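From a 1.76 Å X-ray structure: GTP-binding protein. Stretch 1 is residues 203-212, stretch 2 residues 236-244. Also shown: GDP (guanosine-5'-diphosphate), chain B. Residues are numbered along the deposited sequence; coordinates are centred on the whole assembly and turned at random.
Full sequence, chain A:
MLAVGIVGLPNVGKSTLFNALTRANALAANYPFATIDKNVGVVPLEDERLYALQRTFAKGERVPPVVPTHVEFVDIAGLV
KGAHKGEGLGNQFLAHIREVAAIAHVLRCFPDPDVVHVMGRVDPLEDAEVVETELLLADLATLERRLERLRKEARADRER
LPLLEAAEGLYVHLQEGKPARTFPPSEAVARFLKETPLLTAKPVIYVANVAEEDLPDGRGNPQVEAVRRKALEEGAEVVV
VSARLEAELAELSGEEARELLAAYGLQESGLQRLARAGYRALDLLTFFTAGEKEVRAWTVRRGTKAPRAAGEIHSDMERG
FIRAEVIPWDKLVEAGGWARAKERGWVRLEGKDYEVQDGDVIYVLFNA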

# COMPACT_ATOMS: atom_id res chain seq x y z
N PRO A 203 8.03 -3.91 -1.24
CA PRO A 203 8.17 -2.58 -1.84
C PRO A 203 8.49 -1.59 -0.72
O PRO A 203 8.03 -1.76 0.42
N VAL A 204 9.22 -0.55 -1.06
CA VAL A 204 9.60 0.46 -0.07
C VAL A 204 9.26 1.86 -0.52
O VAL A 204 9.38 2.18 -1.73
N ILE A 205 8.79 2.67 0.43
CA ILE A 205 8.52 4.10 0.19
C ILE A 205 9.44 4.86 1.15
O ILE A 205 9.46 4.57 2.34
N TYR A 206 10.23 5.80 0.65
CA TYR A 206 11.06 6.59 1.55
C TYR A 206 10.18 7.82 1.79
O TYR A 206 9.78 8.48 0.84
N VAL A 207 9.89 8.11 3.06
CA VAL A 207 9.03 9.25 3.40
C VAL A 207 9.97 10.36 3.88
O VAL A 207 10.50 10.30 4.99
N ALA A 208 10.20 11.33 3.01
CA ALA A 208 11.10 12.44 3.36
C ALA A 208 10.34 13.45 4.20
O ALA A 208 9.45 14.14 3.69
N ASN A 209 10.67 13.51 5.49
CA ASN A 209 10.00 14.45 6.41
C ASN A 209 10.73 15.78 6.29
O ASN A 209 11.93 15.87 6.55
N VAL A 210 9.99 16.82 5.89
CA VAL A 210 10.58 18.13 5.70
C VAL A 210 9.82 19.22 6.45
O VAL A 210 8.73 18.98 6.98
N ALA A 211 10.42 20.41 6.48
CA ALA A 211 9.75 21.56 7.08
C ALA A 211 8.66 21.91 6.05
O ALA A 211 8.86 21.72 4.85
N GLU A 212 7.53 22.47 6.50
CA GLU A 212 6.43 22.78 5.58
C GLU A 212 6.78 23.63 4.36
O GLU A 212 6.16 23.46 3.30
N ALA A 236 13.00 2.12 -4.48
CA ALA A 236 11.95 2.67 -3.59
C ALA A 236 11.29 3.89 -4.24
O ALA A 236 11.85 4.51 -5.15
N GLU A 237 10.09 4.24 -3.76
CA GLU A 237 9.40 5.43 -4.25
C GLU A 237 9.58 6.47 -3.16
O GLU A 237 9.90 6.10 -2.03
N VAL A 238 9.38 7.74 -3.48
CA VAL A 238 9.57 8.82 -2.48
C VAL A 238 8.30 9.63 -2.29
O VAL A 238 7.59 9.96 -3.26
N VAL A 239 7.96 9.91 -1.04
CA VAL A 239 6.82 10.78 -0.77
C VAL A 239 7.32 11.84 0.19
O VAL A 239 7.96 11.51 1.20
N VAL A 240 7.05 13.10 -0.11
CA VAL A 240 7.51 14.18 0.76
C VAL A 240 6.36 14.69 1.62
O VAL A 240 5.30 15.05 1.10
N VAL A 241 6.57 14.72 2.93
CA VAL A 241 5.54 15.21 3.86
C VAL A 241 6.17 16.03 4.98
O VAL A 241 7.37 15.97 5.23
N SER A 242 5.35 16.84 5.64
CA SER A 242 5.80 17.53 6.85
C SER A 242 4.93 16.86 7.93
O SER A 242 3.72 17.11 8.00
N ALA A 243 5.53 16.00 8.76
CA ALA A 243 4.78 15.31 9.81
C ALA A 243 4.11 16.31 10.73
O ALA A 243 2.98 16.12 11.16
N ARG A 244 4.83 17.37 11.08
CA ARG A 244 4.22 18.36 11.96
C ARG A 244 2.98 18.98 11.34
O ARG A 244 1.94 19.14 12.00

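What does Ala236 meet at the start of stretch 2? Its CA-to-CB bond points toward stretch 1, and the methyl lies over the face of the Tyr206 ring, with CB 4.1 Å from the ring centroid and almost on the ring normal. Tyr206 has chi1 near -80° (m). Val204, a t rotamer, places CG1 3.7 Å from Ala236 CB.

How do the strand residues that follow divide their contacts? The two strands run parallel, and bridged residues put their side chains on the same face. Glu237 starts on the face of Ile205, but its m, m side chain leads away into solvent, and its backbone does the joining: Tyr206 N donates to Glu237 O at 2.7 Å. Val238, in the t rotamer, emerges beside Tyr206, its CG2 4.3 Å from Tyr206 CB. Val239, also t, returns to the Ile205 face, where its CG2 packs 3.6 Å from Ile205 CG2.

What do Val240 and Val241 pack against? Val240 (t) shares its face with Ala208, with CG2 4.3 Å from Ala208 CB, and its CG1 comes within 3.5 Å of CG2 of Val210, an m rotamer. On the Val239 face, Val241 (m) places CG2 3.7 Å from CG1 of Val207 (t).

What turns polar beyond the strand? Ser242, at the N-cap position with chi1 t, packs CB 3.3 Å from Val210 O, and its OG donates to O6 of GDP at 3.0 Å. Next, Ala243 N donates a nearly straight hydrogen bond of 2.9 Å to OD1 of Asn209, a t rotamer whose side-chain end comes nearer to stretch 2, tying the strand to the first turn of the helix. Arg244 N donates to the same GDP O6 at 3.1 Å, so the guanine carbonyl is held where the strand gives way to the helix. The extended, all-t Arg244 side chain makes no contact with stretch 1; its guanidinium lies obliquely near N2 of GDP.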

# COMPACT_ATOMS: atom_id res chain seq x y z
CB PRO A 203 6.79 -2.31 -2.43
CG PRO A 203 6.31 -3.68 -2.78
CD PRO A 203 6.75 -4.53 -1.62
CB VAL A 204 11.13 0.44 0.20
CG1 VAL A 204 11.53 1.68 1.03
CG2 VAL A 204 11.53 -0.83 0.95
CB ILE A 205 7.07 4.47 0.58
CG1 ILE A 205 6.07 3.70 -0.27
CG2 ILE A 205 6.87 6.01 0.42
CD1 ILE A 205 4.69 3.65 0.40
CB TYR A 206 12.34 7.05 0.86
CG TYR A 206 13.45 6.02 0.79
CD1 TYR A 206 14.50 6.19 -0.10
CD2 TYR A 206 13.46 4.90 1.61
CE1 TYR A 206 15.55 5.28 -0.17
CE2 TYR A 206 14.50 3.97 1.56
CZ TYR A 206 15.54 4.17 0.66
OH TYR A 206 16.59 3.28 0.59
CB VAL A 207 8.04 8.87 4.54
CG1 VAL A 207 7.15 10.05 4.89
CG2 VAL A 207 7.18 7.69 4.10
CB ALA A 208 11.64 13.12 2.07
CB ASN A 209 10.08 13.93 7.84
CG ASN A 209 9.20 14.72 8.79
OD1 ASN A 209 8.31 15.47 8.36
ND2 ASN A 209 9.42 14.54 10.08
CB VAL A 210 10.56 18.53 4.19
CG1 VAL A 210 11.39 17.56 3.37
CG2 VAL A 210 9.11 18.54 3.63
CB ALA A 211 10.74 22.71 7.23
CB GLU A 212 5.28 23.43 6.35
CG GLU A 212 5.69 24.58 7.22
CD GLU A 212 4.63 24.90 8.28
OE1 GLU A 212 4.04 23.96 8.85
OE2 GLU A 212 4.42 26.09 8.55
CB ALA A 236 12.59 3.09 -2.25
CB GLU A 237 7.92 5.15 -4.44
CG GLU A 237 7.64 4.22 -5.61
CD GLU A 237 8.27 4.73 -6.90
OE1 GLU A 237 8.05 5.91 -7.25
OE2 GLU A 237 8.99 3.95 -7.56
CB VAL A 238 10.72 9.80 -2.92
CG1 VAL A 238 10.82 11.00 -1.96
CG2 VAL A 238 12.06 9.07 -2.91
CB VAL A 239 5.63 10.08 -0.09
CG1 VAL A 239 4.47 11.09 0.00
CG2 VAL A 239 5.19 8.86 -0.89
CB VAL A 240 8.09 15.35 -0.07
CG1 VAL A 240 8.62 16.45 0.86
CG2 VAL A 240 9.16 14.83 -1.02
CB VAL A 241 4.79 14.05 4.56
CG1 VAL A 241 4.32 13.04 3.52
CG2 VAL A 241 5.70 13.38 5.61
CB SER A 242 5.47 19.03 6.82
OG SER A 242 5.63 19.54 8.13
CB ALA A 243 5.74 14.42 10.64
CB ARG A 244 5.22 19.46 12.31
CG ARG A 244 4.64 20.51 13.23
CD ARG A 244 5.70 21.43 13.77
NE ARG A 244 5.09 22.56 14.47
CZ ARG A 244 5.78 23.55 15.04
NH1 ARG A 244 7.11 23.53 14.98
NH2 ARG A 244 5.15 24.54 15.64
PB GDP B . 10.46 10.07 16.47
O1B GDP B . 11.61 9.91 17.46
O2B GDP B . 10.86 9.51 15.00
O3B GDP B . 9.05 9.79 16.97
O3A GDP B . 10.44 11.69 16.22
PA GDP B . 9.40 12.80 16.76
O1A GDP B . 8.05 12.51 16.27
O2A GDP B . 9.41 12.83 18.37
O5' GDP B . 9.86 14.24 16.18
C5' GDP B . 11.16 14.57 16.70
C4' GDP B . 11.29 16.11 16.75
O4' GDP B . 11.15 16.74 15.41
C3' GDP B . 10.23 16.81 17.58
O3' GDP B . 10.43 17.82 18.57
C2' GDP B . 9.11 17.08 16.55
O2' GDP B . 8.38 18.24 17.01
C1' GDP B . 9.94 17.61 15.39
N9 GDP B . 9.29 17.44 14.06
C8 GDP B . 8.72 16.29 13.55
N7 GDP B . 8.24 16.50 12.36
C5 GDP B . 8.47 17.79 12.01
C6 GDP B . 8.19 18.58 10.85
O6 GDP B . 7.62 18.09 9.90
N1 GDP B . 8.58 19.91 10.83
C2 GDP B . 9.22 20.46 11.92
N2 GDP B . 9.60 21.78 11.88
N3 GDP B . 9.49 19.74 13.01
C4 GDP B . 9.14 18.42 13.10